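Local coordinates for sugar ABC transporter substrate-binding protein, BlMnBP1 (Bifidobacterium animalis subsp. lactis ATCC 27673, PDB 6I5R) that probably captures manno-oligosaccharides such as mannobiose outside the cell and delivers them to an ABC transporter for uptake, at residues Tyr241-Lys245 / Ile425-Met429; Gly301-Phe305 / Thr369-Phe373. All blocks are in the same frame, centred on the assembly; numbering follows the deposited sequence.

Interaction 1 of 2, residues Tyr241-Lys245 / Ile425-Met429; sequences YAVYK and IDQIM
Helix-to-helix packing joins helix 239-252 to the first turn of the C-terminal helix 425-443 of this periplasmic-binding-protein-like fold. The local axes come no closer than 10.5 Å and run at 124°, so the contact is made mainly by side chains, which also touch the facing backbone. Buried Tyr-241 reaches out to solvent-exposed Asp-426: its CG lies trans to the backbone N (chi1 176°), which carries the phenol across to the other helix. There Tyr-241 OH donates to Asp-426 OD1 at 2.7 Å, arriving on the syn side of the carboxylate and 25° out of its plane, while OD1 itself sits at the ring edge. The same phenol end also rests on Ile-425, with CZ of Tyr-241 3.9 Å from CG2 of Ile-425. A phenylalanine here would keep the ring packing but would probably leave Asp-426 OD1 without this donor and its carboxylate freer to turn. Deeper in the interface, CG1 of Ile-425 lies 3.9 Å from CA of Lys-245, while its CD1 faces the backbone of Tyr-244. The ring of Tyr-244 has its hydroxyl bonded to Asp-204 and meets Trp-432 edge-to-face. The folded side chain of Met-429 brings SD and CE beside this ring in a Met-aromatic contact: SD stands obliquely, 4.8 Å from the centroid, and its nearest ring atom is CD2 of Tyr-244, at 3.7 Å.

Interaction 2 of 2, residues Gly301-Phe305 / Thr369-Phe373; sequences GYMPF and TYETF
Polar contacts between Tyr-302 and the loop 369-373 converge on one carbonyl. Thr-372 OG1 donates to Tyr-302 O at a modelled 2.4 Å, a very short separation whose exact value is doubtful. Thr-372 holds OG1 between its backbone N and carbonyl carbon (chi1 54°), and this rotation turns the hydroxyl toward the strand. A water donates a hydrogen bond to Tyr-302 O at 2.9 Å, so this oxygen probably has two donors, the water's bond being the more normal in length. The same water donates to Thr-369 O and accepts from Thr-372 N, bridging loop and strand; Tyr-370, between those two threonines, is the centre of an inverse gamma turn.

Aromatic contacts centre on Phe-373. Its ring and that of Tyr-302 are nearly parallel, with planes at 15°, but the 5.3 Å between centroids reflects so large a slide that they scarcely overlap; CD2 of Tyr-302 approaches CE1 of Phe-373 to 3.4 Å. Pro-304 supplies a CH-pi contact, its CG lying 3.8 Å from the centroid of the Phe-373 ring and 16° off the normal. Tyr-370 CD1 approaches the opposite face, toward the rim, so the phenyl ring is flanked on both sides.

Apolar packing completes the contact: the CG2 methyl of Thr-369, oblique to the ring, lies 3.4 Å from CD2 of Tyr-302. The hydroxyls of Tyr-302 and Tyr-370 both bond to Thr-149. Strand 300-304, paired antiparallel with strand 139-155 in the mixed sheet, is thus covered by the loop leading to strand 377-379, in a solute-binding-protein fold of the PBP clan.

Overall arrangement
The centres of interactions 1 and 2 lie 25 Å apart, yet a direct packing contact links their segments: Val-243 CG1 meets Phe-305 CZ at 4.2 Å. Along the chain the order is 241-245, 301-305, 369-373 and 425-429, so both segments of interaction 2 fall between those of interaction 1. Their settings differ: interaction 1 joins two helices 21 Å from the chain centre, whereas interaction 2 joins strand 300-304 of the mixed sheet to a loop, 16 Å from that centre. The Tyr-302 side chain of interaction 2 is about 11 Å from a bound mannose unit. Both contacts are structural packing, made by residues that are not part of the sugar pocket.

Interaction 1 of 2, residues Tyr241-Lys245 / Ile425-Met429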
loop_
_atom_site.group_PDB
_atom_site.type_symbol
_atom_site.label_atom_id
_atom_site.label_comp_id
_atom_site.label_asym_id
_atom_site.label_seq_id
_atom_site.Cartn_x
_atom_site.Cartn_y
_atom_site.Cartn_z
ATOM N N TYR A 241 -15.019 -1.115 11.478
ATOM C CA TYR A 241 -15.287 -0.199 12.588
ATOM C C TYR A 241 -14.141 -0.182 13.593
ATOM O O TYR A 241 -13.747 0.883 14.087
ATOM C CB TYR A 241 -16.615 -0.602 13.256
ATOM C CG TYR A 241 -17.003 0.195 14.478
ATOM C CD1 TYR A 241 -16.502 -0.153 15.729
ATOM C CD2 TYR A 241 -17.874 1.284 14.398
ATOM C CE1 TYR A 241 -16.844 0.569 16.853
ATOM C CE2 TYR A 241 -18.209 2.021 15.527
ATOM C CZ TYR A 241 -17.700 1.638 16.758
ATOM O OH TYR A 241 -18.016 2.314 17.915
ATOM N N ALA A 242 -13.610 -1.353 13.932
ATOM C CA ALA A 242 -12.595 -1.380 14.972
ATOM C C ALA A 242 -11.323 -0.695 14.516
ATOM O O ALA A 242 -10.538 -0.229 15.350
ATOM C CB ALA A 242 -12.295 -2.815 15.392
ATOM N N VAL A 243 -11.067 -0.679 13.207
ATOM C CA VAL A 243 -9.863 -0.043 12.695
ATOM C C VAL A 243 -9.977 1.463 12.811
ATOM O O VAL A 243 -9.101 2.134 13.360
ATOM C CB VAL A 243 -9.627 -0.464 11.236
ATOM C CG1 VAL A 243 -8.457 0.301 10.618
ATOM C CG2 VAL A 243 -9.407 -1.952 11.148
ATOM N N TYR A 244 -11.060 2.015 12.280
ATOM C CA TYR A 244 -11.229 3.459 12.300
ATOM C C TYR A 244 -11.401 3.982 13.709
ATOM O O TYR A 244 -10.958 5.092 13.995
ATOM C CB TYR A 244 -12.428 3.860 11.448
ATOM C CG TYR A 244 -12.263 3.473 9.983
ATOM C CD1 TYR A 244 -11.209 3.972 9.234
ATOM C CD2 TYR A 244 -13.133 2.598 9.379
ATOM C CE1 TYR A 244 -11.050 3.609 7.911
ATOM C CE2 TYR A 244 -12.971 2.222 8.069
ATOM C CZ TYR A 244 -11.943 2.749 7.337
ATOM O OH TYR A 244 -11.819 2.376 6.005
ATOM N N LYS A 245 -12.040 3.203 14.588
ATOM C CA LYS A 245 -12.142 3.602 15.986
ATOM C C LYS A 245 -10.777 3.578 16.670
ATOM O O LYS A 245 -10.559 4.308 17.634
ATOM C CB LYS A 245 -13.121 2.687 16.719
ATOM C CG LYS A 245 -13.278 2.982 18.210
ATOM C CD LYS A 245 -14.380 2.086 18.774
ATOM C CE LYS A 245 -14.973 2.648 20.092
ATOM N NZ LYS A 245 -13.947 2.642 21.173
ATOM N N ILE A 425 -17.237 8.309 16.814
ATOM C CA ILE A 425 -16.893 7.420 15.708
ATOM C C ILE A 425 -18.157 6.788 15.143
ATOM O O ILE A 425 -18.256 6.553 13.931
ATOM C CB ILE A 425 -15.862 6.361 16.140
ATOM C CG1 ILE A 425 -15.363 5.581 14.917
ATOM C CG2 ILE A 425 -16.466 5.361 17.134
ATOM C CD1 ILE A 425 -14.675 6.427 13.852
ATOM N N ASP A 426 -19.155 6.538 15.995
ATOM C CA ASP A 426 -20.393 5.943 15.513
ATOM C C ASP A 426 -21.030 6.829 14.459
ATOM O O ASP A 426 -21.530 6.353 13.432
ATOM C CB ASP A 426 -21.390 5.759 16.656
ATOM C CG ASP A 426 -21.064 4.589 17.546
ATOM O OD1 ASP A 426 -20.220 3.768 17.183
ATOM O OD2 ASP A 426 -21.710 4.501 18.628
ATOM N N GLN A 427 -21.073 8.130 14.742
ATOM C CA GLN A 427 -21.704 9.078 13.850
ATOM C C GLN A 427 -20.951 9.177 12.537
ATOM O O GLN A 427 -21.566 9.276 11.472
ATOM C CB GLN A 427 -21.779 10.430 14.532
ATOM C CG GLN A 427 -22.748 10.474 15.682
ATOM C CD GLN A 427 -22.742 11.839 16.352
ATOM O OE1 GLN A 427 -21.750 12.262 16.925
ATOM N NE2 GLN A 427 -23.831 12.572 16.188
ATOM N N ILE A 428 -19.622 9.158 12.594
ATOM C CA ILE A 428 -18.843 9.181 11.364
ATOM C C ILE A 428 -19.104 7.920 10.561
ATOM O O ILE A 428 -19.337 7.980 9.349
ATOM C CB ILE A 428 -17.343 9.350 11.670
ATOM C CG1 ILE A 428 -17.064 10.649 12.398
ATOM C CG2 ILE A 428 -16.561 9.325 10.369
ATOM C CD1 ILE A 428 -15.680 10.700 13.077
ATOM N N MET A 429 -19.095 6.757 11.221
ATOM C CA MET A 429 -19.312 5.522 10.491
ATOM C C MET A 429 -20.725 5.460 9.926
ATOM O O MET A 429 -20.932 4.931 8.836
ATOM C CB MET A 429 -19.029 4.337 11.392
ATOM C CG MET A 429 -17.576 4.270 11.835
ATOM S SD MET A 429 -16.380 3.904 10.529
ATOM C CE MET A 429 -15.750 5.524 10.144
#

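Interaction 2 of 2, residues Gly301-Phe305 / Thr369-Phe373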
loop_
_atom_site.group_PDB
_atom_site.type_symbol
_atom_site.label_atom_id
_atom_site.label_comp_id
_atom_site.label_asym_id
_atom_site.label_seq_id
_atom_site.Cartn_x
_atom_site.Cartn_y
_atom_site.Cartn_z
ATOM N N GLY A 301 10.821 -2.068 15.160
ATOM C CA GLY A 301 10.148 -3.335 15.021
ATOM C C GLY A 301 8.901 -3.177 14.164
ATOM O O GLY A 301 8.508 -2.081 13.778
ATOM N N TYR A 302 8.286 -4.302 13.871
ATOM C CA TYR A 302 7.098 -4.310 13.032
ATOM C C TYR A 302 6.138 -5.327 13.622
ATOM O O TYR A 302 6.525 -6.469 13.878
ATOM C CB TYR A 302 7.465 -4.642 11.584
ATOM C CG TYR A 302 6.323 -4.491 10.649
ATOM C CD1 TYR A 302 5.765 -3.249 10.376
ATOM C CD2 TYR A 302 5.830 -5.587 9.999
ATOM C CE1 TYR A 302 4.688 -3.141 9.479
ATOM C CE2 TYR A 302 4.776 -5.488 9.133
ATOM C CZ TYR A 302 4.230 -4.280 8.860
ATOM O OH TYR A 302 3.178 -4.299 7.954
ATOM N N MET A 303 4.916 -4.902 13.892
ATOM C CA MET A 303 3.945 -5.776 14.516
ATOM C C MET A 303 2.669 -5.826 13.706
ATOM O O MET A 303 2.362 -4.905 12.939
ATOM C CB MET A 303 3.603 -5.305 15.932
ATOM C CG MET A 303 3.098 -3.885 15.989
ATOM S SD MET A 303 2.591 -3.534 17.675
ATOM C CE MET A 303 0.861 -3.716 17.482
ATOM N N PRO A 304 1.888 -6.878 13.880
ATOM C CA PRO A 304 0.558 -6.905 13.269
ATOM C C PRO A 304 -0.309 -5.794 13.836
ATOM O O PRO A 304 -0.118 -5.348 14.968
ATOM C CB PRO A 304 0.026 -8.297 13.635
ATOM C CG PRO A 304 1.262 -9.090 14.046
ATOM C CD PRO A 304 2.164 -8.102 14.666
ATOM N N PHE A 305 -1.258 -5.338 13.032
ATOM C CA PHE A 305 -2.270 -4.430 13.544
ATOM C C PHE A 305 -3.009 -5.122 14.687
ATOM O O PHE A 305 -3.291 -6.319 14.607
ATOM C CB PHE A 305 -3.272 -4.017 12.446
ATOM C CG PHE A 305 -4.178 -2.852 12.856
ATOM C CD1 PHE A 305 -5.405 -3.089 13.463
ATOM C CD2 PHE A 305 -3.785 -1.539 12.672
ATOM C CE1 PHE A 305 -6.211 -2.052 13.872
ATOM C CE2 PHE A 305 -4.595 -0.496 13.083
ATOM C CZ PHE A 305 -5.818 -0.756 13.683
ATOM N N THR A 369 11.735 -8.745 8.270
ATOM C CA THR A 369 10.736 -7.982 9.019
ATOM C C THR A 369 9.631 -8.855 9.585
ATOM O O THR A 369 8.900 -8.422 10.493
ATOM C CB THR A 369 10.077 -6.955 8.089
ATOM O OG1 THR A 369 11.063 -6.071 7.538
ATOM C CG2 THR A 369 8.989 -6.160 8.795
ATOM N N TYR A 370 9.433 -10.018 8.980
ATOM C CA TYR A 370 8.401 -10.950 9.374
ATOM C C TYR A 370 8.983 -11.915 10.380
ATOM O O TYR A 370 9.170 -13.111 10.075
ATOM C CB TYR A 370 7.833 -11.607 8.142
ATOM C CG TYR A 370 7.189 -10.615 7.235
ATOM C CD1 TYR A 370 5.891 -10.218 7.463
ATOM C CD2 TYR A 370 7.876 -10.065 6.166
ATOM C CE1 TYR A 370 5.276 -9.317 6.655
ATOM C CE2 TYR A 370 7.252 -9.138 5.319
ATOM C CZ TYR A 370 5.947 -8.769 5.588
ATOM O OH TYR A 370 5.261 -7.841 4.817
ATOM N N GLU A 371 9.271 -11.333 11.597
ATOM C CA GLU A 371 9.573 -12.195 12.723
ATOM C C GLU A 371 8.684 -12.050 13.932
ATOM O O GLU A 371 8.609 -13.051 14.717
ATOM C CB GLU A 371 11.050 -12.035 13.099
ATOM C CG GLU A 371 11.490 -10.612 13.417
ATOM C CD GLU A 371 12.887 -10.522 13.937
ATOM O OE1 GLU A 371 13.403 -11.591 14.294
ATOM O OE2 GLU A 371 13.476 -9.399 13.961
ATOM N N THR A 372 7.935 -10.876 14.059
ATOM C CA THR A 372 6.828 -10.903 15.028
ATOM C C THR A 372 5.486 -11.552 14.457
ATOM O O THR A 372 4.355 -11.372 15.025
ATOM C CB THR A 372 6.501 -9.522 15.551
ATOM O OG1 THR A 372 6.280 -8.759 14.392
ATOM C CG2 THR A 372 7.707 -8.919 16.334
ATOM N N PHE A 373 5.606 -12.218 13.308
ATOM C CA PHE A 373 4.472 -12.633 12.495
ATOM C C PHE A 373 4.388 -14.151 12.394
ATOM O O PHE A 373 3.673 -14.680 11.534
ATOM C CB PHE A 373 4.601 -11.993 11.113
ATOM C CG PHE A 373 4.089 -10.597 11.050
ATOM C CD1 PHE A 373 4.826 -9.547 11.569
ATOM C CD2 PHE A 373 2.859 -10.323 10.495
ATOM C CE1 PHE A 373 4.340 -8.267 11.519
ATOM C CE2 PHE A 373 2.380 -9.039 10.466
ATOM C CZ PHE A 373 3.129 -8.021 10.978
HETATM O O HOH W 1 8.726 -8.160 13.014
#